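PDB 4TR9: fructose-bisphosphate aldolase from Plasmodium falciparum, which belongs to the class I fructose-bisphosphate aldolases, enzymes built on a parallel beta/alpha (TIM) barrel, with four chains in the assembly. Local coordinates for residues I121-S129 / K163-E173; E285-A296 / A340-G351. All coordinates share one frame; numbering follows the deposited sequence.

Interaction 1 (I121-S129 / K163-E173); sequences IPCTDEEKS and KGKPTDLSIHE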
# COMPACT_ATOMS: atom_id res chain seq x y z
N ILE A 121 -7.83 -1.53 19.33
CA ILE A 121 -8.23 -1.81 17.96
C ILE A 121 -8.95 -3.15 17.90
O ILE A 121 -8.41 -4.16 18.37
CB ILE A 121 -7.03 -1.84 17.00
CG1 ILE A 121 -6.29 -0.50 17.02
CG2 ILE A 121 -7.49 -2.17 15.58
CD1 ILE A 121 -5.08 -0.46 16.10
N PRO A 122 -10.17 -3.16 17.34
CA PRO A 122 -10.91 -4.41 17.15
C PRO A 122 -10.12 -5.42 16.32
O PRO A 122 -9.31 -5.01 15.49
CB PRO A 122 -12.17 -3.96 16.41
CG PRO A 122 -12.34 -2.53 16.80
CD PRO A 122 -10.95 -1.99 16.93
N CYS A 123 -10.35 -6.71 16.57
CA CYS A 123 -9.67 -7.79 15.86
C CYS A 123 -8.16 -7.78 16.09
O CYS A 123 -7.39 -8.28 15.26
CB CYS A 123 -9.97 -7.72 14.36
SG CYS A 123 -11.74 -7.72 13.97
N THR A 124 -7.73 -7.20 17.21
CA THR A 124 -6.33 -7.24 17.61
C THR A 124 -6.23 -7.63 19.08
O THR A 124 -7.22 -7.61 19.80
CB THR A 124 -5.62 -5.88 17.39
OG1 THR A 124 -6.24 -4.88 18.21
CG2 THR A 124 -5.69 -5.46 15.93
N ASP A 125 -5.02 -7.97 19.52
CA ASP A 125 -4.81 -8.34 20.91
C ASP A 125 -4.49 -7.10 21.75
O ASP A 125 -3.34 -6.89 22.14
CB ASP A 125 -3.68 -9.37 21.03
CG ASP A 125 -3.51 -9.89 22.44
OD1 ASP A 125 -4.51 -9.91 23.19
OD2 ASP A 125 -2.38 -10.26 22.80
N GLU A 126 -5.52 -6.30 22.00
CA GLU A 126 -5.41 -5.10 22.82
C GLU A 126 -4.35 -4.12 22.32
O GLU A 126 -3.73 -3.41 23.11
CB GLU A 126 -5.11 -5.47 24.28
CG GLU A 126 -6.22 -6.27 24.95
CD GLU A 126 -5.91 -6.58 26.40
OE1 GLU A 126 -4.80 -6.23 26.86
OE2 GLU A 126 -6.78 -7.16 27.08
N GLU A 127 -4.14 -4.08 21.01
CA GLU A 127 -3.24 -3.09 20.42
C GLU A 127 -3.97 -1.75 20.30
O GLU A 127 -5.12 -1.70 19.86
CB GLU A 127 -2.73 -3.55 19.06
CG GLU A 127 -1.82 -4.77 19.14
CD GLU A 127 -1.13 -5.08 17.83
OE1 GLU A 127 -1.82 -5.45 16.86
OE2 GLU A 127 0.12 -4.94 17.76
N LYS A 128 -3.30 -0.68 20.71
CA LYS A 128 -3.97 0.60 20.93
C LYS A 128 -4.06 1.48 19.69
O LYS A 128 -3.25 1.39 18.77
CB LYS A 128 -3.25 1.37 22.04
CG LYS A 128 -3.09 0.58 23.33
CD LYS A 128 -4.43 0.15 23.88
CE LYS A 128 -4.27 -0.63 25.18
NZ LYS A 128 -5.59 -1.07 25.71
N SER A 129 -5.07 2.35 19.69
CA SER A 129 -5.23 3.39 18.68
C SER A 129 -5.55 4.71 19.38
O SER A 129 -6.23 4.72 20.40
CB SER A 129 -6.32 3.03 17.68
OG SER A 129 -6.57 4.09 16.78
N LYS A 163 3.55 -13.03 19.49
CA LYS A 163 2.21 -12.68 19.04
C LYS A 163 2.26 -11.83 17.77
O LYS A 163 1.23 -11.31 17.32
CB LYS A 163 1.44 -11.95 20.14
CG LYS A 163 1.16 -12.80 21.37
CD LYS A 163 0.33 -12.04 22.39
CE LYS A 163 -0.01 -12.92 23.59
NZ LYS A 163 -0.85 -12.20 24.58
N GLY A 164 3.45 -11.68 17.21
CA GLY A 164 3.63 -10.93 15.99
C GLY A 164 3.36 -9.44 16.13
O GLY A 164 3.03 -8.76 15.16
N LYS A 165 3.50 -8.94 17.35
CA LYS A 165 3.30 -7.51 17.62
C LYS A 165 4.58 -6.72 17.36
O LYS A 165 5.67 -7.17 17.73
CB LYS A 165 2.82 -7.30 19.06
CG LYS A 165 1.47 -7.91 19.37
CD LYS A 165 1.05 -7.58 20.79
CE LYS A 165 -0.30 -8.20 21.12
NZ LYS A 165 -0.73 -7.87 22.51
N PRO A 166 4.46 -5.54 16.74
CA PRO A 166 3.19 -4.95 16.28
C PRO A 166 2.75 -5.49 14.92
O PRO A 166 3.56 -5.63 14.01
CB PRO A 166 3.52 -3.46 16.19
CG PRO A 166 4.97 -3.43 15.85
CD PRO A 166 5.59 -4.61 16.55
N THR A 167 1.46 -5.79 14.80
CA THR A 167 0.90 -6.28 13.54
C THR A 167 0.77 -5.14 12.53
O THR A 167 0.86 -3.97 12.90
CB THR A 167 -0.48 -6.93 13.75
OG1 THR A 167 -1.41 -5.94 14.22
CG2 THR A 167 -0.39 -8.06 14.76
N ASP A 168 0.56 -5.50 11.27
CA ASP A 168 0.44 -4.51 10.20
C ASP A 168 -0.73 -3.56 10.43
O ASP A 168 -0.64 -2.37 10.13
CB ASP A 168 0.27 -5.20 8.84
CG ASP A 168 1.50 -5.99 8.44
OD1 ASP A 168 2.62 -5.59 8.82
OD2 ASP A 168 1.34 -7.01 7.74
N LEU A 169 -1.83 -4.09 10.97
CA LEU A 169 -2.99 -3.27 11.28
C LEU A 169 -2.64 -2.24 12.35
O LEU A 169 -3.06 -1.08 12.27
CB LEU A 169 -4.16 -4.15 11.74
CG LEU A 169 -5.44 -3.43 12.16
CD1 LEU A 169 -5.92 -2.49 11.06
CD2 LEU A 169 -6.53 -4.43 12.51
N SER A 170 -1.87 -2.66 13.34
CA SER A 170 -1.44 -1.78 14.42
C SER A 170 -0.51 -0.69 13.90
O SER A 170 -0.64 0.48 14.27
CB SER A 170 -0.75 -2.57 15.52
OG SER A 170 -0.20 -1.71 16.51
N ILE A 171 0.42 -1.09 13.04
CA ILE A 171 1.42 -0.17 12.51
C ILE A 171 0.79 0.88 11.59
O ILE A 171 1.12 2.06 11.66
CB ILE A 171 2.52 -0.93 11.73
CG1 ILE A 171 3.27 -1.87 12.67
CG2 ILE A 171 3.49 0.05 11.08
CD1 ILE A 171 4.34 -2.68 11.98
N HIS A 172 -0.14 0.44 10.74
CA HIS A 172 -0.73 1.34 9.75
C HIS A 172 -1.74 2.29 10.36
O HIS A 172 -1.84 3.45 9.95
CB HIS A 172 -1.38 0.54 8.62
CG HIS A 172 -1.67 1.36 7.41
ND1 HIS A 172 -0.69 2.04 6.71
CD2 HIS A 172 -2.84 1.63 6.76
CE1 HIS A 172 -1.23 2.68 5.69
NE2 HIS A 172 -2.54 2.45 5.70
N GLU A 173 -2.50 1.82 11.35
CA GLU A 173 -3.43 2.68 12.06
C GLU A 173 -2.66 3.75 12.84
O GLU A 173 -3.07 4.91 12.90
CB GLU A 173 -4.32 1.87 13.01
CG GLU A 173 -4.96 2.67 14.14
CD GLU A 173 -5.91 3.76 13.66
OE1 GLU A 173 -6.29 3.75 12.46
OE2 GLU A 173 -6.29 4.62 14.48
O HOH W 1 1.22 -2.84 18.74
O HOH W 2 -0.91 0.08 18.20

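Interaction 2 (E285-A296 / A340-G351); sequences EEASVNLNSINA and ANSLATYGKYKG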
# COMPACT_ATOMS: atom_id res chain seq x y z
N GLU A 285 19.15 9.47 35.10
CA GLU A 285 20.56 9.45 34.72
C GLU A 285 20.79 8.70 33.41
O GLU A 285 21.49 9.19 32.53
CB GLU A 285 21.40 8.82 35.83
CG GLU A 285 22.90 8.94 35.62
CD GLU A 285 23.38 10.38 35.63
OE1 GLU A 285 22.77 11.20 36.34
OE2 GLU A 285 24.37 10.68 34.93
N GLU A 286 20.19 7.52 33.28
CA GLU A 286 20.35 6.71 32.08
C GLU A 286 19.74 7.38 30.86
O GLU A 286 20.20 7.18 29.74
CB GLU A 286 19.73 5.32 32.29
CG GLU A 286 20.49 4.46 33.29
CD GLU A 286 19.86 3.09 33.47
OE1 GLU A 286 18.75 2.87 32.92
OE2 GLU A 286 20.46 2.24 34.15
N ALA A 287 18.71 8.19 31.08
CA ALA A 287 18.09 8.95 29.99
C ALA A 287 19.04 10.02 29.48
O ALA A 287 18.99 10.41 28.32
CB ALA A 287 16.78 9.57 30.45
N SER A 288 19.92 10.49 30.36
CA SER A 288 20.91 11.49 30.00
C SER A 288 22.15 10.84 29.40
O SER A 288 22.73 11.35 28.44
CB SER A 288 21.31 12.33 31.22
OG SER A 288 20.19 13.03 31.74
N VAL A 289 22.54 9.70 29.96
CA VAL A 289 23.70 8.96 29.48
C VAL A 289 23.46 8.44 28.06
O VAL A 289 24.32 8.58 27.19
CB VAL A 289 24.04 7.78 30.41
CG1 VAL A 289 25.12 6.90 29.79
CG2 VAL A 289 24.49 8.30 31.77
N ASN A 290 22.29 7.85 27.84
CA ASN A 290 21.94 7.32 26.53
C ASN A 290 21.82 8.41 25.47
O ASN A 290 22.28 8.24 24.34
CB ASN A 290 20.64 6.52 26.60
CG ASN A 290 20.78 5.25 27.42
OD1 ASN A 290 21.85 4.66 27.49
ND2 ASN A 290 19.69 4.83 28.05
N LEU A 291 21.21 9.53 25.84
CA LEU A 291 21.10 10.68 24.94
C LEU A 291 22.49 11.21 24.60
O LEU A 291 22.73 11.67 23.49
CB LEU A 291 20.24 11.78 25.56
CG LEU A 291 20.10 13.07 24.75
CD1 LEU A 291 19.47 12.79 23.40
CD2 LEU A 291 19.29 14.10 25.52
N ASN A 292 23.39 11.15 25.58
CA ASN A 292 24.77 11.55 25.37
C ASN A 292 25.50 10.59 24.43
O ASN A 292 26.26 11.02 23.56
CB ASN A 292 25.51 11.63 26.71
CG ASN A 292 26.97 11.99 26.55
OD1 ASN A 292 27.33 13.16 26.45
ND2 ASN A 292 27.83 10.97 26.52
N SER A 293 25.25 9.30 24.61
CA SER A 293 25.87 8.28 23.78
C SER A 293 25.44 8.42 22.32
O SER A 293 26.22 8.14 21.41
CB SER A 293 25.52 6.88 24.30
OG SER A 293 25.94 6.71 25.64
N ILE A 294 24.21 8.86 22.12
CA ILE A 294 23.67 9.08 20.78
C ILE A 294 24.35 10.28 20.12
O ILE A 294 24.74 10.22 18.95
CB ILE A 294 22.15 9.32 20.82
CG1 ILE A 294 21.43 8.06 21.33
CG2 ILE A 294 21.63 9.68 19.44
CD1 ILE A 294 19.94 8.24 21.47
N ASN A 295 24.51 11.36 20.87
CA ASN A 295 25.11 12.58 20.34
C ASN A 295 26.63 12.54 20.33
O ASN A 295 27.28 13.41 19.75
CB ASN A 295 24.63 13.80 21.12
CG ASN A 295 23.17 14.12 20.86
OD1 ASN A 295 22.83 14.76 19.87
ND2 ASN A 295 22.30 13.66 21.76
N ALA A 296 27.21 11.52 20.97
CA ALA A 296 28.65 11.36 20.97
C ALA A 296 29.14 10.81 19.63
O ALA A 296 30.34 10.76 19.37
CB ALA A 296 29.09 10.44 22.11
N ALA A 340 21.94 18.78 32.39
CA ALA A 340 22.49 17.45 32.16
C ALA A 340 22.13 16.94 30.77
O ALA A 340 22.99 16.45 30.03
CB ALA A 340 22.00 16.48 33.22
N ASN A 341 20.86 17.08 30.41
CA ASN A 341 20.38 16.65 29.10
C ASN A 341 20.80 17.63 28.01
O ASN A 341 20.87 17.27 26.84
CB ASN A 341 18.87 16.48 29.12
CG ASN A 341 18.42 15.33 29.99
OD1 ASN A 341 18.96 14.22 29.91
ND2 ASN A 341 17.44 15.58 30.85
N SER A 342 21.07 18.87 28.40
CA SER A 342 21.56 19.87 27.46
C SER A 342 22.97 19.53 27.00
O SER A 342 23.29 19.60 25.82
CB SER A 342 21.52 21.27 28.08
OG SER A 342 22.00 22.24 27.17
N LEU A 343 23.82 19.17 27.96
CA LEU A 343 25.18 18.75 27.67
C LEU A 343 25.18 17.43 26.90
O LEU A 343 26.11 17.14 26.16
CB LEU A 343 25.99 18.61 28.96
CG LEU A 343 26.22 19.88 29.77
CD1 LEU A 343 26.87 19.55 31.10
CD2 LEU A 343 27.06 20.87 28.99
N ALA A 344 24.12 16.65 27.10
CA ALA A 344 23.98 15.38 26.41
C ALA A 344 23.77 15.58 24.92
O ALA A 344 24.11 14.71 24.11
CB ALA A 344 22.82 14.59 27.00
N THR A 345 23.22 16.73 24.55
CA THR A 345 22.99 17.06 23.14
C THR A 345 24.31 17.35 22.43
O THR A 345 24.43 17.15 21.22
CB THR A 345 22.05 18.26 22.97
OG1 THR A 345 22.65 19.43 23.56
CG2 THR A 345 20.71 17.99 23.64
N TYR A 346 25.29 17.84 23.19
CA TYR A 346 26.60 18.15 22.64
C TYR A 346 27.52 16.94 22.70
O TYR A 346 28.59 16.92 22.09
CB TYR A 346 27.24 19.32 23.39
CG TYR A 346 26.54 20.64 23.19
CD1 TYR A 346 26.68 21.35 22.01
CD2 TYR A 346 25.76 21.19 24.20
CE1 TYR A 346 26.04 22.57 21.83
CE2 TYR A 346 25.12 22.40 24.03
CZ TYR A 346 25.27 23.09 22.84
OH TYR A 346 24.63 24.29 22.66
N GLY A 347 27.10 15.92 23.45
CA GLY A 347 27.93 14.75 23.66
C GLY A 347 29.03 15.05 24.67
O GLY A 347 30.05 14.38 24.71
N LYS A 348 28.80 16.08 25.48
CA LYS A 348 29.78 16.49 26.48
C LYS A 348 29.24 16.32 27.89
O LYS A 348 29.53 17.12 28.78
CB LYS A 348 30.19 17.95 26.25
CG LYS A 348 30.70 18.24 24.85
CD LYS A 348 31.91 17.39 24.50
CE LYS A 348 33.09 17.70 25.41
NZ LYS A 348 34.28 16.87 25.08
N TYR A 349 28.44 15.28 28.10
CA TYR A 349 27.90 14.99 29.42
C TYR A 349 28.59 13.79 30.06
O TYR A 349 28.36 12.64 29.66
CB TYR A 349 26.39 14.74 29.35
CG TYR A 349 25.79 14.31 30.67
CD1 TYR A 349 25.64 15.23 31.71
CD2 TYR A 349 25.39 13.00 30.89
CE1 TYR A 349 25.10 14.85 32.92
CE2 TYR A 349 24.85 12.61 32.10
CZ TYR A 349 24.70 13.54 33.11
OH TYR A 349 24.17 13.16 34.32
N LYS A 350 29.44 14.06 31.04
CA LYS A 350 30.11 13.01 31.78
C LYS A 350 29.13 12.35 32.75
O LYS A 350 28.08 12.91 33.05
CB LYS A 350 31.33 13.56 32.54
CG LYS A 350 32.58 13.75 31.68
CD LYS A 350 32.44 14.93 30.72
CE LYS A 350 33.65 15.04 29.80
NZ LYS A 350 33.49 16.15 28.82
N GLY A 351 29.49 11.16 33.23
CA GLY A 351 28.62 10.40 34.12
C GLY A 351 28.26 11.14 35.40
O GLY A 351 27.13 11.04 35.88
O HOH W 3 17.71 13.12 32.87

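Interaction 1 (I121-S129 / K163-E173)
The N-cap of helix 168-187, on the outside of the TIM barrel, receives the turn that joins the antiparallel strands 118-120 and 128-130. E127 reaches across to it: its OE1 accepts a hydrogen bond from T167 OG1 at 2.7 Å through the syn lone pair. T167 holds OG1 between its backbone N and carbonyl carbon (chi1 64°), where the same oxygen accepts a weak capping bond from S170 N. E127 OE2 lies 3.4 Å from T167 N, a weak bond, and accepts a hydrogen bond from a water that also donates to S170 OG. At one end of the contact the extended chain of K165 brings NZ to D125 O at 2.8 Å, in the carbonyl plane. Two salt bridges meet at D125 OD2: K165 NZ from above the carboxylate, 58° out of plane, and K163 NZ on the syn side at 3.0 Å. Beside the cap, L169 CD2 packs against T124 CG2 at 3.7 Å and against I121 CG2; the I121 CD1 methyl rests on E173 CG. W176 of the second subunit binds E173 OE1. Two ammonium groups on one carboxylate oxygen probably keep D125 ionised, while the buried E127 carboxylate is met by a hydroxyl and a water, the amide adding a weak bond.

Interaction 2 (E285-A296 / A340-G351)
With CG of Y349 anti to the backbone N (chi1 175°), the ring runs back beside helix 284-295, and E285, bent at chi2 (64°), turns its carboxylate to meet the phenol. Y349 OH donates to E285 OE2 at 2.6 Å, on the syn side, with the carboxylate and ring planes 31° apart. S288 CB lies obliquely by the same ring, 3.7 Å from Y349 CE2. N292 OD1 accepts from Y349 N at 2.9 Å, the donor standing above the carbonyl plane. These bonds hold Y349 just after a Schellman motif: helix 327-346 is closed by G347 as C-prime residue, K348 N bonding to L343 O and G347 N weakly to A344 O. The two helices pack side by side on the outside of the TIM barrel, nearly parallel, the axes of their short segments 7.4 Å apart at closest approach. The close approach is consistent with the small A344, whose CB sits 3.5 Å from S288 O and 3.8 Å from L291 CG; N292 CA makes a CH...O contact with A344 O. S288 OG hydrogen-bonds N341 OD1 at 2.5 Å, standing above its carbonyl plane, and a water bridges S288 OG to N341 ND2. N295 ND2 bonds to L291 O at 2.7 Å, approaching from the face opposite N295 N.

From the N terminus, the chain lays down the first barrel strands before it reaches the turn 121-129, passes through helix 136-146 and strand 150-157, and returns at 163-173, where interaction 1 closes a loop of 33 intervening residues. It continues along helix 168-187 and on round the barrel before 285-296 opens interaction 2. That second loop takes in strand 303-308 and helix 310-320, and closes where helix 327-346 gives way to the C-terminal tail. The loops follow in series, neither nesting nor crossing, and their centres are 34 Å apart. Interaction 1 ties a short hairpin to the start of a barrel helix beside other subunits; interaction 2 joins two outer helices and the tail.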